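Peptidase M3B, oligoendopeptidase F (Enterococcus faecium, PDB 2QR4) probably acts as an M3B metallopeptidase that cleaves peptide bonds within short peptides. Local coordinates at residues 103-107 with 120-124; 507-511 with 553-559. One frame throughout, in Å; residues are numbered along the deposited sequence.

Contact 1: residues 103-107 with 120-124; sequences IWQYF and IQQIV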
# COMPACT_ATOMS: atom_id res chain seq x y z
N ILE A 103 -24.17 -15.46 29.81
CA ILE A 103 -22.96 -16.14 29.38
C ILE A 103 -22.41 -17.06 30.47
O ILE A 103 -22.20 -18.24 30.22
CB ILE A 103 -21.89 -15.13 28.91
CG1 ILE A 103 -22.38 -14.39 27.66
CG2 ILE A 103 -20.58 -15.81 28.62
CD1 ILE A 103 -21.38 -13.38 27.11
N TRP A 104 -22.22 -16.54 31.68
CA TRP A 104 -21.69 -17.38 32.77
C TRP A 104 -22.76 -18.35 33.30
O TRP A 104 -22.45 -19.29 34.02
CB TRP A 104 -21.08 -16.54 33.91
CG TRP A 104 -20.13 -15.50 33.43
CD1 TRP A 104 -20.25 -14.15 33.59
CD2 TRP A 104 -18.92 -15.71 32.68
NE1 TRP A 104 -19.19 -13.50 32.98
CE2 TRP A 104 -18.36 -14.43 32.42
CE3 TRP A 104 -18.26 -16.85 32.20
CZ2 TRP A 104 -17.17 -14.27 31.71
CZ3 TRP A 104 -17.07 -16.68 31.49
CH2 TRP A 104 -16.55 -15.40 31.25
N GLN A 105 -24.01 -18.11 32.91
CA GLN A 105 -25.08 -19.05 33.24
C GLN A 105 -24.93 -20.31 32.38
O GLN A 105 -25.24 -21.42 32.83
CB GLN A 105 -26.45 -18.39 33.03
CG GLN A 105 -27.63 -19.21 33.52
CD GLN A 105 -27.36 -19.91 34.84
OE1 GLN A 105 -27.63 -21.10 34.99
NE2 GLN A 105 -26.81 -19.17 35.81
N TYR A 106 -24.46 -20.12 31.15
CA TYR A 106 -24.16 -21.23 30.24
C TYR A 106 -23.01 -22.07 30.80
O TYR A 106 -22.98 -23.29 30.62
CB TYR A 106 -23.74 -20.69 28.87
CG TYR A 106 -24.85 -20.31 27.92
CD1 TYR A 106 -26.15 -20.77 28.09
CD2 TYR A 106 -24.57 -19.52 26.81
CE1 TYR A 106 -27.16 -20.42 27.18
CE2 TYR A 106 -25.56 -19.17 25.91
CZ TYR A 106 -26.85 -19.62 26.09
OH TYR A 106 -27.80 -19.26 25.17
N PHE A 107 -22.06 -21.41 31.45
CA PHE A 107 -20.91 -22.09 32.04
C PHE A 107 -21.28 -22.99 33.21
O PHE A 107 -20.67 -24.04 33.41
CB PHE A 107 -19.83 -21.08 32.45
CG PHE A 107 -18.97 -20.62 31.30
CD1 PHE A 107 -19.51 -19.89 30.26
CD2 PHE A 107 -17.63 -20.93 31.26
CE1 PHE A 107 -18.72 -19.47 29.20
CE2 PHE A 107 -16.83 -20.52 30.20
CZ PHE A 107 -17.38 -19.79 29.18
N ILE A 120 -13.68 -16.50 26.22
CA ILE A 120 -14.94 -15.78 26.33
C ILE A 120 -14.80 -14.54 27.23
O ILE A 120 -15.49 -13.54 27.03
CB ILE A 120 -16.08 -16.70 26.84
CG1 ILE A 120 -16.38 -17.78 25.80
CG2 ILE A 120 -17.34 -15.90 27.15
CD1 ILE A 120 -16.50 -17.23 24.38
N GLN A 121 -13.89 -14.62 28.19
CA GLN A 121 -13.61 -13.52 29.10
C GLN A 121 -13.07 -12.29 28.37
O GLN A 121 -13.51 -11.17 28.63
CB GLN A 121 -12.61 -13.95 30.17
CG GLN A 121 -12.43 -12.96 31.30
CD GLN A 121 -13.60 -12.99 32.26
OE1 GLN A 121 -13.68 -13.86 33.13
NE2 GLN A 121 -14.51 -12.04 32.12
N GLN A 122 -12.12 -12.51 27.46
CA GLN A 122 -11.53 -11.42 26.69
C GLN A 122 -12.61 -10.69 25.93
O GLN A 122 -12.65 -9.46 25.91
CB GLN A 122 -10.49 -11.94 25.69
CG GLN A 122 -9.06 -11.86 26.18
CD GLN A 122 -8.87 -12.48 27.55
OE1 GLN A 122 -9.47 -12.04 28.54
NE2 GLN A 122 -8.01 -13.49 27.63
N ILE A 123 -13.48 -11.47 25.31
CA ILE A 123 -14.53 -10.91 24.48
C ILE A 123 -15.45 -10.03 25.31
O ILE A 123 -15.71 -8.89 24.93
CB ILE A 123 -15.33 -11.99 23.76
CG1 ILE A 123 -14.40 -12.70 22.76
CG2 ILE A 123 -16.51 -11.36 23.04
CD1 ILE A 123 -14.98 -13.95 22.21
N VAL A 124 -15.91 -10.56 26.45
CA VAL A 124 -16.76 -9.83 27.39
C VAL A 124 -16.10 -8.55 27.91
O VAL A 124 -16.75 -7.52 28.08
CB VAL A 124 -17.17 -10.73 28.59
CG1 VAL A 124 -17.72 -9.90 29.76
CG2 VAL A 124 -18.18 -11.78 28.14

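Contact 2: residues 507-511 with 553-559; sequences TGFSA and MTQAAYI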
# COMPACT_ATOMS: atom_id res chain seq x y z
N THR A 507 11.52 -3.52 27.82
CA THR A 507 10.86 -3.79 29.09
C THR A 507 11.26 -5.17 29.56
O THR A 507 11.50 -5.40 30.76
CB THR A 507 9.32 -3.69 29.01
OG1 THR A 507 8.82 -4.61 28.04
CG2 THR A 507 8.89 -2.30 28.61
N GLY A 508 11.36 -6.08 28.60
CA GLY A 508 11.76 -7.46 28.87
C GLY A 508 13.17 -7.56 29.38
O GLY A 508 13.44 -8.28 30.34
N PHE A 509 14.08 -6.84 28.73
CA PHE A 509 15.48 -6.80 29.14
C PHE A 509 15.61 -6.27 30.57
O PHE A 509 16.33 -6.84 31.39
CB PHE A 509 16.27 -5.91 28.19
CG PHE A 509 17.73 -5.78 28.55
CD1 PHE A 509 18.69 -6.51 27.87
CD2 PHE A 509 18.13 -4.90 29.55
CE1 PHE A 509 20.04 -6.38 28.19
CE2 PHE A 509 19.47 -4.77 29.88
CZ PHE A 509 20.43 -5.50 29.19
N SER A 510 14.91 -5.18 30.84
CA SER A 510 14.89 -4.60 32.18
C SER A 510 14.31 -5.58 33.19
O SER A 510 14.84 -5.73 34.29
CB SER A 510 14.11 -3.28 32.18
OG SER A 510 14.82 -2.31 31.44
N ALA A 511 13.23 -6.26 32.81
CA ALA A 511 12.64 -7.26 33.70
C ALA A 511 13.66 -8.35 33.97
O ALA A 511 13.90 -8.73 35.13
CB ALA A 511 11.36 -7.84 33.13
N MSE A 553 6.02 -3.55 36.34
CA MSE A 553 6.43 -2.86 35.13
C MSE A 553 5.73 -1.52 34.90
O MSE A 553 6.05 -0.79 33.95
CB MSE A 553 6.26 -3.78 33.93
CG MSE A 553 7.36 -4.82 33.81
SE MSE A 553 7.04 -5.96 32.26
CE MSE A 553 8.86 -6.40 31.74
N THR A 554 4.76 -1.21 35.75
CA THR A 554 4.06 0.07 35.69
C THR A 554 4.91 1.14 36.36
O THR A 554 4.68 2.34 36.16
CB THR A 554 2.71 0.02 36.41
OG1 THR A 554 2.91 -0.35 37.78
CG2 THR A 554 1.77 -1.00 35.77
N GLN A 555 5.90 0.71 37.14
CA GLN A 555 6.74 1.62 37.91
C GLN A 555 8.16 1.70 37.36
O GLN A 555 8.60 0.81 36.66
CB GLN A 555 6.77 1.22 39.39
CG GLN A 555 5.41 1.28 40.11
CD GLN A 555 4.79 2.67 40.08
OE1 GLN A 555 3.58 2.80 39.92
NE2 GLN A 555 5.61 3.70 40.22
N ALA A 556 8.87 2.77 37.70
CA ALA A 556 10.17 3.08 37.13
C ALA A 556 11.33 2.27 37.72
O ALA A 556 12.37 2.09 37.08
CB ALA A 556 10.45 4.57 37.29
N ALA A 557 11.16 1.80 38.95
CA ALA A 557 12.26 1.23 39.72
C ALA A 557 13.02 0.14 38.96
O ALA A 557 14.24 0.11 38.98
CB ALA A 557 11.74 0.69 41.05
N TYR A 558 12.30 -0.75 38.30
CA TYR A 558 12.96 -1.88 37.66
C TYR A 558 13.84 -1.43 36.51
O TYR A 558 14.83 -2.09 36.19
CB TYR A 558 11.97 -2.96 37.21
CG TYR A 558 11.27 -2.70 35.88
CD1 TYR A 558 10.39 -1.62 35.73
CD2 TYR A 558 11.45 -3.55 34.80
CE1 TYR A 558 9.74 -1.41 34.53
CE2 TYR A 558 10.79 -3.34 33.60
CZ TYR A 558 9.95 -2.26 33.47
OH TYR A 558 9.32 -2.04 32.25
N ILE A 559 13.50 -0.31 35.88
CA ILE A 559 14.36 0.19 34.81
C ILE A 559 15.49 0.97 35.44
O ILE A 559 16.65 0.88 35.00
CB ILE A 559 13.61 1.04 33.78
CG1 ILE A 559 12.49 0.20 33.13
CG2 ILE A 559 14.55 1.51 32.71
CD1 ILE A 559 11.49 1.02 32.35

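Contact 1: residues 103-107 with 120-124
Ile103 and Ile120 face each other where the two short helical segments run almost antiparallel, their axes 168° apart and 12.4 Å from one another at closest approach. The segments belong to helices 100-109 and 117-124, consecutive helices joined by a short loop that form an alpha-alpha hairpin within the Oligopeptidase F family region. At this spacing no hydrogen bond joins them; branched and aromatic side chains fill the interval instead. Ile103 supplies both branches: CG2 meets Ile120 CG2 at 3.6 Å, while CD1 touches Val124 CG2 at 3.7 Å. An isoleucine suits this position because its gamma methyl and its longer arm can meet residues one helical turn apart. Ile95, from helix 91-95, borders both Ile103 and Ile120, and Ile40 of helix 33-63 adds to the apolar surroundings of Ile120.

Trp104, which is partly exposed, places the benzo part of its indole beside Gln121 and Ile120, with CH2 lying 4.2 Å from Ile120 CG2. Gln121 suits the margin, since its amide can meet an aromatic ring obliquely while keeping its polar atoms at the less buried edge of the contact. Its CG is anti to the backbone N (chi1 -170°), and a bend at chi2 brings the amide to the ring, the two planes 39° apart and NE2 3.5 Å from Trp104 CZ2. Phe107 is buried and presents its rim to the other helix, with CZ 4.1 Å from Ile120 CG1. On one face of the Phe107 ring sits Trp104 CE3, 3.8 Å above the plane and displaced from the ring centre.

Contact 2: residues 507-511 with 553-559
The turn before helix 557-579 and the first residues of that helix pack against helix 503-520, chiefly through Met553, here a selenomethionine, and Tyr558. Tyr558 turns its ring edge to the backbone of the other helix: CE2 lies 3.6 Å from Thr507 O, and Ala511 N is also near the ring plane. Thr507 O already accepts the helical bond from Ala511 N at 2.8 Å, so the ring edge borders a backbone polar pair already joined to each other. Tyr558 OH rests 3.6 Å from Thr507 CB.

This packing belongs to the largely helical Peptidase family M3 region, where two helices distant in sequence meet in the buried interior. Small residues on helix 503-520 suit such close approach: Ser510 CB touches Tyr558 CE2 at 3.6 Å, and its hydroxyl is satisfied within its own helix by Ser506 O. Ile559 adds an apolar wall, with CG1 3.8 Å from Ser510 OG. Ile559 CG1 also lies 3.4 Å above one face of the Tyr558 ring, nearer its periphery than its centre. Met553 is long and unbranched enough to run in beside Ala511 and Thr507; Met553 CE is 3.9 Å from Thr507 CB.

Both contacts are buried, and neither has a hydrogen bond between its two segments. Contact 1 joins consecutive helices, contact 2 a helix with the turn and start of a distant one, 41 residues lying between its segments. The centre of contact 1 lies about 31 Å from the centre of the chain, that of contact 2 about 16 Å. Contact 1 uses large branched and aromatic side chains and has a polar, partly exposed margin, with Ile103 CA 8.6 Å from Ile120 CA. Contact 2 sets small residues against a tyrosine, so that backbone atoms take part, and Ser510 CA comes within 5.5 Å of Ile559 CA. The two centres are about 33 Å apart.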